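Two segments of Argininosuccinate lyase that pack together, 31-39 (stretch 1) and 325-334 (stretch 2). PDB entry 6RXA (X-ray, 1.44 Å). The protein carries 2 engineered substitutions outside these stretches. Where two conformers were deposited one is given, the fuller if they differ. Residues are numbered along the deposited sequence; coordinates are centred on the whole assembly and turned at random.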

ATOM      1  N   ALA A  31      21.138 -14.301   5.217  1.00 16.55           N
ATOM      2  CA  ALA A  31      22.193 -13.656   5.984  1.00 16.59           C
ATOM      3  C   ALA A  31      21.697 -12.482   6.816  1.00 15.69           C
ATOM      4  O   ALA A  31      22.422 -12.016   7.708  1.00 16.58           O
ATOM      5  N   ALA A  32      20.491 -12.000   6.568  1.00 14.81           N
ATOM      6  CA  ALA A  32      20.048 -10.776   7.210  1.00 15.14           C
ATOM      7  C   ALA A  32      19.903 -10.954   8.714  1.00 15.55           C
ATOM      8  O   ALA A  32      19.419 -11.983   9.197  1.00 17.15           O
ATOM      9  N   LEU A  33      20.324  -9.926   9.446  1.00 14.90           N
ATOM     10  CA  LEU A  33      20.133  -9.866  10.886  1.00 15.27           C
ATOM     11  C   LEU A  33      18.702  -9.480  11.214  1.00 15.28           C
ATOM     12  O   LEU A  33      18.037  -8.782  10.438  1.00 15.93           O
ATOM     13  N   THR A  34      18.241  -9.898  12.391  1.00 15.80           N
ATOM     14  CA  THR A  34      17.050  -9.267  12.932  1.00 15.60           C
ATOM     15  C   THR A  34      17.359  -7.808  13.276  1.00 14.52           C
ATOM     16  O   THR A  34      18.515  -7.427  13.491  1.00 14.51           O
ATOM     17  N   LEU A  35      16.308  -6.996  13.392  1.00 14.50           N
ATOM     18  CA  LEU A  35      16.518  -5.625  13.847  1.00 14.46           C
ATOM     19  C   LEU A  35      17.183  -5.598  15.225  1.00 14.45           C
ATOM     20  O   LEU A  35      18.110  -4.810  15.461  1.00 14.96           O
ATOM     21  N   THR A  36      16.736  -6.458  16.150  1.00 14.73           N
ATOM     22  CA  THR A  36      17.342  -6.487  17.481  1.00 16.41           C
ATOM     23  C   THR A  36      18.845  -6.728  17.410  1.00 15.37           C
ATOM     24  O   THR A  36      19.625  -6.029  18.075  1.00 16.94           O
ATOM     25  N   SER A  37      19.279  -7.682  16.590  1.00 15.12           N
ATOM     26  CA  SER A  37      20.706  -7.973  16.514  1.00 16.77           C
ATOM     27  C   SER A  37      21.471  -6.868  15.802  1.00 16.11           C
ATOM     28  O   SER A  37      22.625  -6.580  16.162  1.00 17.31           O
ATOM     29  N   ALA A  38      20.850  -6.231  14.812  1.00 14.85           N
ATOM     30  CA  ALA A  38      21.515  -5.155  14.094  1.00 14.31           C
ATOM     31  C   ALA A  38      21.690  -3.916  14.964  1.00 14.84           C
ATOM     32  O   ALA A  38      22.712  -3.223  14.857  1.00 15.52           O
ATOM     33  N   VAL A  39      20.718  -3.615  15.825  1.00 14.64           N
ATOM     34  CA  VAL A  39      20.765  -2.395  16.633  1.00 14.78           C
ATOM     35  C   VAL A  39      21.580  -2.583  17.899  1.00 15.32           C
ATOM     36  O   VAL A  39      22.137  -1.596  18.417  1.00 16.26           O
ATOM     37  N   VAL A 325       5.615   0.101  13.215  1.00 11.89           N
ATOM     38  CA  VAL A 325       6.370  -0.797  12.345  1.00 11.86           C
ATOM     39  C   VAL A 325       7.725  -0.178  12.026  1.00 12.60           C
ATOM     40  O   VAL A 325       7.861   1.048  11.884  1.00 12.88           O
ATOM     41  N   GLU A 326       8.732  -1.039  11.929  1.00 13.64           N
ATOM     42  CA  GLU A 326      10.119  -0.646  11.764  0.52 14.50           C
ATOM     43  C   GLU A 326      10.580  -0.891  10.330  1.00 14.33           C
ATOM     44  O   GLU A 326       9.974  -1.661   9.574  1.00 16.51           O
ATOM     45  N   LEU A 327      11.684  -0.234   9.964  1.00 13.33           N
ATOM     46  CA  LEU A 327      12.414  -0.559   8.746  1.00 13.64           C
ATOM     47  C   LEU A 327      13.510  -1.554   9.112  1.00 14.14           C
ATOM     48  O   LEU A 327      14.395  -1.235   9.914  1.00 15.98           O
ATOM     49  N   GLU A 328      13.435  -2.748   8.559  1.00 13.86           N
ATOM     50  CA  GLU A 328      14.246  -3.855   9.045  1.00 15.11           C
ATOM     51  C   GLU A 328      15.475  -4.100   8.189  1.00 12.86           C
ATOM     52  O   GLU A 328      15.517  -3.771   6.997  1.00 13.91           O
ATOM     53  N   PRO A 329      16.502  -4.698   8.782  1.00 14.24           N
ATOM     54  CA  PRO A 329      17.746  -4.935   8.040  1.00 12.80           C
ATOM     55  C   PRO A 329      17.555  -5.662   6.721  1.00 12.36           C
ATOM     56  O   PRO A 329      18.198  -5.306   5.721  1.00 13.73           O
ATOM     57  N   ARG A 330      16.705  -6.688   6.680  1.00 12.73           N
ATOM     58  CA  ARG A 330      16.567  -7.461   5.452  1.00 12.94           C
ATOM     59  C   ARG A 330      16.069  -6.599   4.296  1.00 12.50           C
ATOM     60  O   ARG A 330      16.431  -6.852   3.146  1.00 15.27           O
ATOM     61  N   SER A 331      15.249  -5.584   4.574  1.00 12.10           N
ATOM     62  CA  SER A 331      14.776  -4.707   3.510  1.00 12.41           C
ATOM     63  C   SER A 331      15.917  -3.881   2.938  1.00 11.83           C
ATOM     64  O   SER A 331      16.065  -3.757   1.717  1.00 13.61           O
ATOM     65  N   ILE A 332      16.744  -3.302   3.806  1.00 12.54           N
ATOM     66  CA  ILE A 332      17.873  -2.532   3.313  1.00 12.12           C
ATOM     67  C   ILE A 332      18.851  -3.445   2.597  1.00 11.66           C
ATOM     68  O   ILE A 332      19.400  -3.093   1.547  1.00 13.15           O
ATOM     69  N   ASP A 333      19.079  -4.643   3.149  1.00 12.73           N
ATOM     70  CA  ASP A 333      19.998  -5.569   2.507  1.00 12.41           C
ATOM     71  C   ASP A 333      19.551  -5.902   1.088  1.00 12.84           C
ATOM     72  O   ASP A 333      20.387  -6.042   0.190  1.00 13.61           O
ATOM     73  N   ALA A 334      18.237  -6.040   0.868  1.00 12.46           N
ATOM     74  CA  ALA A 334      17.737  -6.317  -0.477  1.00 12.51           C
ATOM     75  C   ALA A 334      18.031  -5.165  -1.427  1.00 11.95           C
ATOM     76  O   ALA A 334      18.412  -5.383  -2.584  1.00 13.36           O
TER

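No direct hydrogen bond joins these two stretches; apolar packing and three bridging waters hold them, and together they bury 404 Å². Ala-31 stays out of the contact. Ala-32, the first residue to leave the preceding helix, points its methyl toward stretch 2, where CB lies 3.6 Å from Arg-330 CB and 3.6 Å from Asp-333 OD2. The backbones come close here, with the CA atoms of Ala-32 and Arg-330 5.1 Å apart. The same methyl covers one face of the Arg-330 guanidinium, which a p, t, p course through chi1 to chi3 folds back to this side.

Water fills the polar gaps around this step. One water oxygen lies 2.8 Å from Ala-32 O and accepts from Arg-330 NH2 at 2.9 Å. A second donates to Leu-33 O and accepts from Arg-330 N, satisfying an amide in the first turn of a helix. The third accepts from Leu-33 N and donates to Asp-333 OD2, whose side chain is m. The CA-to-CB bond of Leu-33 (m, t) points sideways, and the residue contributes chiefly backbone: its O sits 3.4 Å from Pro-329 CB.

Thr-34 points its CA-to-CB bond away and serves its own helix. In the p rotamer its OG1 accepts from Ser-37 N at 3.0 Å, an N-cap.

Leu-35 (t, p) gives the largest covered area. Its CB starts sideways, but the branched end reaches in: CD1 packs 3.8 Å from Pro-329 CD, while CD2 meets Glu-326 CD at 3.3 Å, a close touch on a carboxylate carbon. Thr-36 and Ser-37 make no contact. One turn after Thr-34, Ala-38 points its CB toward Pro-329 CG, 3.6 Å away. The proline ring, opening the second helix, thus meets Leu-33 to Leu-35 and Ala-38, a compact apolar knob. Val-39 makes no contact.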

ATOM      1  CB  ALA A  31      23.290 -13.159   5.042  1.00 18.02           C
ATOM      2  CB  ALA A  32      18.712 -10.342   6.618  1.00 15.67           C
ATOM      3  CB  LEU A  33      21.020  -8.769  11.470  1.00 16.44           C
ATOM      4  CG  LEU A  33      22.520  -8.946  11.298  1.00 19.43           C
ATOM      5  CD1 LEU A  33      23.251  -7.778  11.905  1.00 20.80           C
ATOM      6  CD2 LEU A  33      22.950 -10.249  11.933  1.00 20.77           C
ATOM      7  CB  THR A  34      16.581  -9.939  14.229  1.00 17.57           C
ATOM      8  OG1 THR A  34      17.607  -9.798  15.221  1.00 17.27           O
ATOM      9  CG2 THR A  34      16.260 -11.413  14.027  1.00 19.81           C
ATOM     10  CB  LEU A  35      15.203  -4.840  13.829  1.00 14.79           C
ATOM     11  CG  LEU A  35      15.379  -3.347  14.140  1.00 17.13           C
ATOM     12  CD1 LEU A  35      16.190  -2.618  13.115  1.00 16.38           C
ATOM     13  CD2 LEU A  35      13.990  -2.689  14.276  1.00 19.92           C
ATOM     14  CB  THR A  36      16.659  -7.560  18.332  1.00 20.43           C
ATOM     15  OG1 THR A  36      15.279  -7.201  18.510  1.00 21.62           O
ATOM     16  CG2 THR A  36      17.351  -7.701  19.675  1.00 22.54           C
ATOM     17  CB  SER A  37      20.918  -9.314  15.824  1.00 19.31           C
ATOM     18  OG  SER A  37      20.522 -10.374  16.683  1.00 22.32           O
ATOM     19  CB  ALA A  38      20.729  -4.810  12.827  1.00 14.79           C
ATOM     20  CB  VAL A  39      19.330  -1.949  16.961  1.00 16.91           C
ATOM     21  CG1 VAL A  39      19.304  -0.785  17.913  1.00 20.98           C
ATOM     22  CG2 VAL A  39      18.621  -1.560  15.685  1.00 15.39           C
ATOM     23  CB  VAL A 325       5.538  -1.113  11.086  1.00 12.21           C
ATOM     24  CG1 VAL A 325       6.325  -1.899  10.052  1.00 11.77           C
ATOM     25  CG2 VAL A 325       4.285  -1.895  11.491  1.00 13.45           C
ATOM     26  CB  GLU A 326      11.002  -1.446  12.730  0.52 15.57           C
ATOM     27  CG  GLU A 326      10.749  -1.116  14.200  0.52 20.34           C
ATOM     28  CD  GLU A 326      10.779  -2.335  15.121  0.52 20.30           C
ATOM     29  OE1 GLU A 326      10.282  -3.416  14.734  0.52 20.88           O
ATOM     30  OE2 GLU A 326      11.300  -2.211  16.244  0.52 21.89           O
ATOM     31  CB  LEU A 327      13.035   0.684   8.122  1.00 13.85           C
ATOM     32  CG  LEU A 327      13.762   0.466   6.794  1.00 15.50           C
ATOM     33  CD1 LEU A 327      12.873  -0.182   5.731  1.00 16.03           C
ATOM     34  CD2 LEU A 327      14.331   1.811   6.279  1.00 15.15           C
ATOM     35  CB  GLU A 328      13.392  -5.120   9.095  1.00 23.60           C
ATOM     36  CG  GLU A 328      12.137  -4.900   9.929  1.00 42.92           C
ATOM     37  CD  GLU A 328      11.617  -6.146  10.586  1.00 66.72           C
ATOM     38  OE1 GLU A 328      10.427  -6.468  10.388  1.00 83.10           O
ATOM     39  OE2 GLU A 328      12.398  -6.796  11.304  1.00 73.77           O
ATOM     40  CB  PRO A 329      18.588  -5.749   9.037  1.00 13.36           C
ATOM     41  CG  PRO A 329      18.103  -5.305  10.376  1.00 14.51           C
ATOM     42  CD  PRO A 329      16.619  -5.070  10.209  1.00 14.46           C
ATOM     43  CB  ARG A 330      15.667  -8.677   5.653  1.00 16.04           C
ATOM     44  CG  ARG A 330      14.236  -8.405   6.052  1.00 22.24           C
ATOM     45  CD  ARG A 330      13.499  -9.733   6.297  1.00 31.01           C
ATOM     46  NE  ARG A 330      14.122 -10.524   7.363  1.00 39.62           N
ATOM     47  CZ  ARG A 330      14.955 -11.550   7.170  1.00 48.56           C
ATOM     48  NH1 ARG A 330      15.283 -11.952   5.942  1.00 41.39           N
ATOM     49  NH2 ARG A 330      15.464 -12.183   8.216  1.00 56.99           N
ATOM     50  CB  SER A 331      13.669  -3.814   4.062  1.00 13.21           C
ATOM     51  OG  SER A 331      13.177  -2.942   3.082  1.00 13.92           O
ATOM     52  CB  ILE A 332      18.530  -1.737   4.455  1.00 12.87           C
ATOM     53  CG1 ILE A 332      17.515  -0.750   5.031  1.00 14.72           C
ATOM     54  CG2 ILE A 332      19.751  -1.013   3.937  1.00 13.50           C
ATOM     55  CD1 ILE A 332      17.896  -0.197   6.414  1.00 16.92           C
ATOM     56  CB  ASP A 333      20.104  -6.851   3.320  1.00 13.95           C
ATOM     57  CG  ASP A 333      20.784  -6.656   4.651  1.00 14.85           C
ATOM     58  OD1 ASP A 333      21.453  -5.626   4.861  1.00 15.70           O
ATOM     59  OD2 ASP A 333      20.657  -7.569   5.485  1.00 15.83           O
ATOM     60  CB  ALA A 334      16.230  -6.566  -0.437  1.00 12.79           C
TER
HETATM   61  O   HOH W   1      17.812 -13.905   7.974  1.00 26.46           O
HETATM   62  O   HOH W   2      15.748  -8.073   9.072  1.00 16.02           O
HETATM   63  O   HOH W   3      21.604  -7.713   7.999  1.00 16.10           O